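Local atomic coordinates of PAN2-PAN3 deadenylation complex catalytic subunit pan2 (Neurospora crassa, PDB entry 4CZX), a protein that probably shortens mRNA poly(A) tails as the catalytic subunit of the PAN deadenylation complex, this chain being its N-terminal WD40 beta-propeller domain. Residues Ile260-Asn263 / Gln267-Val270; Arg7-Leu12 / Gln280-Gln285. One frame throughout, in Å; residues are numbered along the deposited sequence.

Interaction 1: Ile260-Asn263 / Gln267-Val270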
# COMPACT_ATOMS: atom_id res chain seq x y z
N ILE A 260 39.22 -27.76 -9.97
CA ILE A 260 37.99 -28.47 -9.68
C ILE A 260 37.03 -28.21 -10.82
O ILE A 260 36.61 -27.09 -11.02
CB ILE A 260 37.37 -27.99 -8.36
CG1 ILE A 260 38.39 -28.14 -7.22
CG2 ILE A 260 36.12 -28.78 -8.06
CD1 ILE A 260 38.00 -27.38 -5.95
N VAL A 261 36.70 -29.26 -11.57
CA VAL A 261 35.95 -29.11 -12.82
C VAL A 261 34.58 -29.77 -12.75
O VAL A 261 34.46 -30.91 -12.29
CB VAL A 261 36.73 -29.73 -14.00
CG1 VAL A 261 36.04 -29.39 -15.32
CG2 VAL A 261 38.16 -29.24 -13.98
N VAL A 262 33.56 -29.06 -13.22
CA VAL A 262 32.18 -29.48 -13.02
C VAL A 262 31.41 -29.47 -14.34
O VAL A 262 31.51 -28.52 -15.11
CB VAL A 262 31.46 -28.55 -12.01
CG1 VAL A 262 30.10 -29.12 -11.64
CG2 VAL A 262 32.31 -28.35 -10.75
N ASN A 263 30.64 -30.52 -14.59
CA ASN A 263 29.76 -30.54 -15.75
C ASN A 263 28.32 -30.26 -15.34
O ASN A 263 28.01 -30.19 -14.15
CB ASN A 263 29.90 -31.88 -16.51
CG ASN A 263 28.84 -32.91 -16.16
OD1 ASN A 263 28.39 -33.02 -15.02
ND2 ASN A 263 28.45 -33.70 -17.16
N GLN A 267 28.67 -33.79 -12.27
CA GLN A 267 29.87 -34.60 -12.18
C GLN A 267 31.08 -33.69 -11.99
O GLN A 267 31.23 -32.70 -12.69
CB GLN A 267 30.06 -35.46 -13.43
CG GLN A 267 31.35 -36.25 -13.41
CD GLN A 267 31.50 -37.19 -14.60
OE1 GLN A 267 32.57 -37.76 -14.82
NE2 GLN A 267 30.42 -37.35 -15.36
N ILE A 268 31.92 -34.04 -11.03
CA ILE A 268 33.06 -33.21 -10.66
C ILE A 268 34.38 -33.99 -10.74
O ILE A 268 34.47 -35.12 -10.27
CB ILE A 268 32.90 -32.65 -9.23
CG1 ILE A 268 31.67 -31.75 -9.15
CG2 ILE A 268 34.14 -31.88 -8.81
CD1 ILE A 268 31.41 -31.21 -7.76
N HIS A 269 35.38 -33.38 -11.37
CA HIS A 269 36.74 -33.92 -11.34
C HIS A 269 37.65 -32.97 -10.57
O HIS A 269 37.63 -31.77 -10.81
CB HIS A 269 37.31 -34.11 -12.75
CG HIS A 269 36.60 -35.17 -13.55
ND1 HIS A 269 37.13 -35.68 -14.72
CD2 HIS A 269 35.42 -35.80 -13.36
CE1 HIS A 269 36.30 -36.58 -15.21
NE2 HIS A 269 35.26 -36.67 -14.41
N VAL A 270 38.44 -33.53 -9.66
CA VAL A 270 39.47 -32.76 -8.98
C VAL A 270 40.77 -33.18 -9.62
O VAL A 270 41.21 -34.32 -9.45
CB VAL A 270 39.48 -33.00 -7.46
CG1 VAL A 270 40.55 -32.15 -6.80
CG2 VAL A 270 38.12 -32.66 -6.87
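Ile-268 sits between Ile-260 and Val-262 in an antiparallel beta hairpin, the second and third strands of a propeller blade, and illustrates how one face of a blade can be wholly aliphatic while the other mixes Val-261 with His-269 and Gln-267. On the tight face, Ile-268 CG2 meets Ile-260 CG2 at 3.8 Å, and its CG1 branch lies alongside Val-262 CG2, also at 3.8 Å, all three side chains pointing the same way. The first torsion of Ile-268 (-62°) puts CG1 beside the backbone N and turns CG2 to the Ile-260 side. Phe-293 of the following blade packs on Ile-260 and Val-262. Between the strands, Val-261 and His-269 form the hydrogen-bonded pair, each N reaching the other's O at 2.8 Å.

Toward the turn, the Asn-263 N bond to Gln-267 O (3.0 Å) continues the ladder, but a side chain then replaces the backbone: Asn-263 OD1 accepts from Gln-267 N at 2.9 Å, the donor tilted 27° from the carbonyl plane. The ND2 end binds Pro-244 O, so the amide's rotation is fixed.

On the other face Phe-242 covers Val-261, and only the outer part, with His-269 and Gln-267 partly exposed, is looser. Gln-267 CG is anti to the backbone N (176°) and the chain runs on extended, carrying the amide alongside the imidazole, where OE1 lies near the ring plane and accepts a hydrogen bond from His-269 NE2 at 2.9 Å.

Interaction 2: Arg7-Leu12 / Gln280-Gln285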
# COMPACT_ATOMS: atom_id res chain seq x y z
N ARG A 7 32.89 -41.33 2.81
CA ARG A 7 33.33 -40.76 4.08
C ARG A 7 34.08 -39.45 3.86
O ARG A 7 34.43 -38.77 4.82
CB ARG A 7 34.21 -41.75 4.85
CG ARG A 7 33.44 -42.84 5.59
CD ARG A 7 34.36 -43.99 6.01
NE ARG A 7 34.91 -44.68 4.84
CZ ARG A 7 35.64 -45.79 4.88
NH1 ARG A 7 35.91 -46.37 6.04
NH2 ARG A 7 36.09 -46.32 3.75
N ASP A 8 34.33 -39.11 2.60
CA ASP A 8 35.01 -37.85 2.26
C ASP A 8 34.14 -36.93 1.44
O ASP A 8 34.51 -35.78 1.20
CB ASP A 8 36.30 -38.12 1.48
CG ASP A 8 37.33 -38.86 2.29
OD1 ASP A 8 37.39 -38.64 3.52
OD2 ASP A 8 38.06 -39.68 1.70
N TRP A 9 33.00 -37.44 1.00
CA TRP A 9 32.17 -36.72 0.04
C TRP A 9 30.69 -37.03 0.24
O TRP A 9 30.24 -38.16 -0.00
CB TRP A 9 32.60 -37.08 -1.38
CG TRP A 9 31.90 -36.31 -2.44
CD1 TRP A 9 30.94 -36.77 -3.31
CD2 TRP A 9 32.09 -34.93 -2.76
NE1 TRP A 9 30.54 -35.76 -4.15
CE2 TRP A 9 31.22 -34.62 -3.83
CE3 TRP A 9 32.91 -33.92 -2.25
CZ2 TRP A 9 31.15 -33.34 -4.39
CZ3 TRP A 9 32.85 -32.65 -2.81
CH2 TRP A 9 31.97 -32.38 -3.88
N THR A 10 29.94 -36.04 0.68
CA THR A 10 28.50 -36.21 0.86
C THR A 10 27.80 -34.86 0.76
O THR A 10 28.43 -33.80 0.84
CB THR A 10 28.18 -36.88 2.21
OG1 THR A 10 26.82 -37.32 2.22
CG2 THR A 10 28.43 -35.93 3.37
N GLN A 11 26.48 -34.89 0.54
CA GLN A 11 25.69 -33.67 0.50
C GLN A 11 25.45 -33.17 1.91
O GLN A 11 24.86 -33.87 2.73
CB GLN A 11 24.36 -33.89 -0.23
CG GLN A 11 23.53 -32.63 -0.31
CD GLN A 11 22.28 -32.81 -1.17
OE1 GLN A 11 21.19 -32.40 -0.78
NE2 GLN A 11 22.45 -33.43 -2.33
N LEU A 12 25.90 -31.96 2.19
CA LEU A 12 25.91 -31.43 3.55
C LEU A 12 24.72 -30.51 3.83
O LEU A 12 24.29 -30.38 4.98
CB LEU A 12 27.22 -30.68 3.80
CG LEU A 12 28.48 -31.55 3.71
CD1 LEU A 12 29.72 -30.69 3.69
CD2 LEU A 12 28.51 -32.54 4.87
N GLN A 280 40.55 -37.19 -9.06
CA GLN A 280 39.49 -37.80 -8.27
C GLN A 280 38.15 -37.45 -8.87
O GLN A 280 37.88 -36.29 -9.18
CB GLN A 280 39.54 -37.33 -6.81
CG GLN A 280 40.71 -37.87 -6.01
CD GLN A 280 40.38 -38.04 -4.53
OE1 GLN A 280 40.29 -37.07 -3.78
NE2 GLN A 280 40.18 -39.29 -4.11
N VAL A 281 37.30 -38.46 -9.04
CA VAL A 281 35.98 -38.26 -9.61
C VAL A 281 34.91 -38.42 -8.54
O VAL A 281 34.95 -39.34 -7.72
CB VAL A 281 35.71 -39.25 -10.76
CG1 VAL A 281 34.34 -39.00 -11.38
CG2 VAL A 281 36.80 -39.14 -11.82
N CYS A 282 33.94 -37.50 -8.53
CA CYS A 282 32.78 -37.67 -7.69
C CYS A 282 31.52 -37.16 -8.39
O CYS A 282 31.58 -36.48 -9.41
CB CYS A 282 32.97 -36.97 -6.34
SG CYS A 282 33.29 -35.21 -6.47
N TYR A 283 30.38 -37.52 -7.83
CA TYR A 283 29.12 -37.13 -8.41
C TYR A 283 28.27 -36.43 -7.36
O TYR A 283 28.41 -36.69 -6.16
CB TYR A 283 28.39 -38.35 -8.97
CG TYR A 283 29.16 -39.09 -10.04
CD1 TYR A 283 29.13 -38.66 -11.36
CD2 TYR A 283 29.92 -40.21 -9.73
CE1 TYR A 283 29.83 -39.33 -12.35
CE2 TYR A 283 30.63 -40.88 -10.71
CZ TYR A 283 30.58 -40.44 -12.02
OH TYR A 283 31.28 -41.11 -12.99
N THR A 284 27.44 -35.51 -7.82
CA THR A 284 26.46 -34.86 -6.96
C THR A 284 25.10 -35.21 -7.54
O THR A 284 25.02 -35.80 -8.62
CB THR A 284 26.67 -33.35 -6.89
OG1 THR A 284 26.63 -32.79 -8.21
CG2 THR A 284 28.04 -33.03 -6.27
N GLN A 285 24.02 -34.87 -6.84
CA GLN A 285 22.70 -35.26 -7.34
C GLN A 285 21.82 -34.05 -7.55
O GLN A 285 20.79 -33.92 -6.89
CB GLN A 285 22.01 -36.21 -6.36
CG GLN A 285 22.96 -37.15 -5.63
CD GLN A 285 23.69 -38.09 -6.57
OE1 GLN A 285 23.22 -38.37 -7.68
NE2 GLN A 285 24.84 -38.58 -6.13
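A single indole makes almost the whole of this contact: Trp-9 spreads one face over Cys-282 while its edge donates a hydrogen bond to the next residue. The cysteine serves both rings, with CB 3.7 Å from the centroid of the Trp-9 five-membered ring and SG 3.7 Å from that of the six-membered ring, a CH-pi and a sulfur-aromatic contact side by side. That pairing depends on the first torsion of Cys-282 (58°), which places SG between the backbone N and the carbonyl carbon and so brings it closest to Trp-9 CE2, at 3.4 Å.

At the edge, Trp-9 NE1 donates a hydrogen bond to Tyr-283 O at 3.1 Å. The oxygen lies in the indole plane, yet the donor stands 48° out of the carbonyl plane and is not on a lone pair, although the N-H points fairly straight at its acceptor (161°). Farther round the rim, Thr-284 CG2 touches Trp-9 CZ2 at 3.6 Å, its OG1 being held by Gly-266 O.

A leucine in place of Trp-9 has neither N-H nor ring, and would probably leave Tyr-283 O without this partner and open a gap over Cys-282 and beside Thr-284. Trp-314, on the neighbouring strand, also stacks with Trp-9. The indole, set just before strand 10-16 of the closing blade, packs that end of the chain against the blade before it, an inter-blade junction at the Velcro closure of a WD40 propeller.

In the fold
Interaction 1 lies within one propeller blade, and interaction 2 joins that blade to the next. Their centres lie about 11 Å apart, and both reach the sheet in which strands 267-272 and 279-283 are adjacent, probably joined by backbone hydrogen bonds such as Val-270 N to Gln-280 O at 2.9 Å; interaction 2 spans from it to the next sheet. Along the chain, interaction 1 is a local hairpin with three residues between its segments, nested inside the loop of 267 residues that interaction 2 closes. Strand 10-16, which begins within segment 7-12, pairs with strand 310-315 in the last blade, so the chain's beginning and end meet and complete the seven-bladed ring.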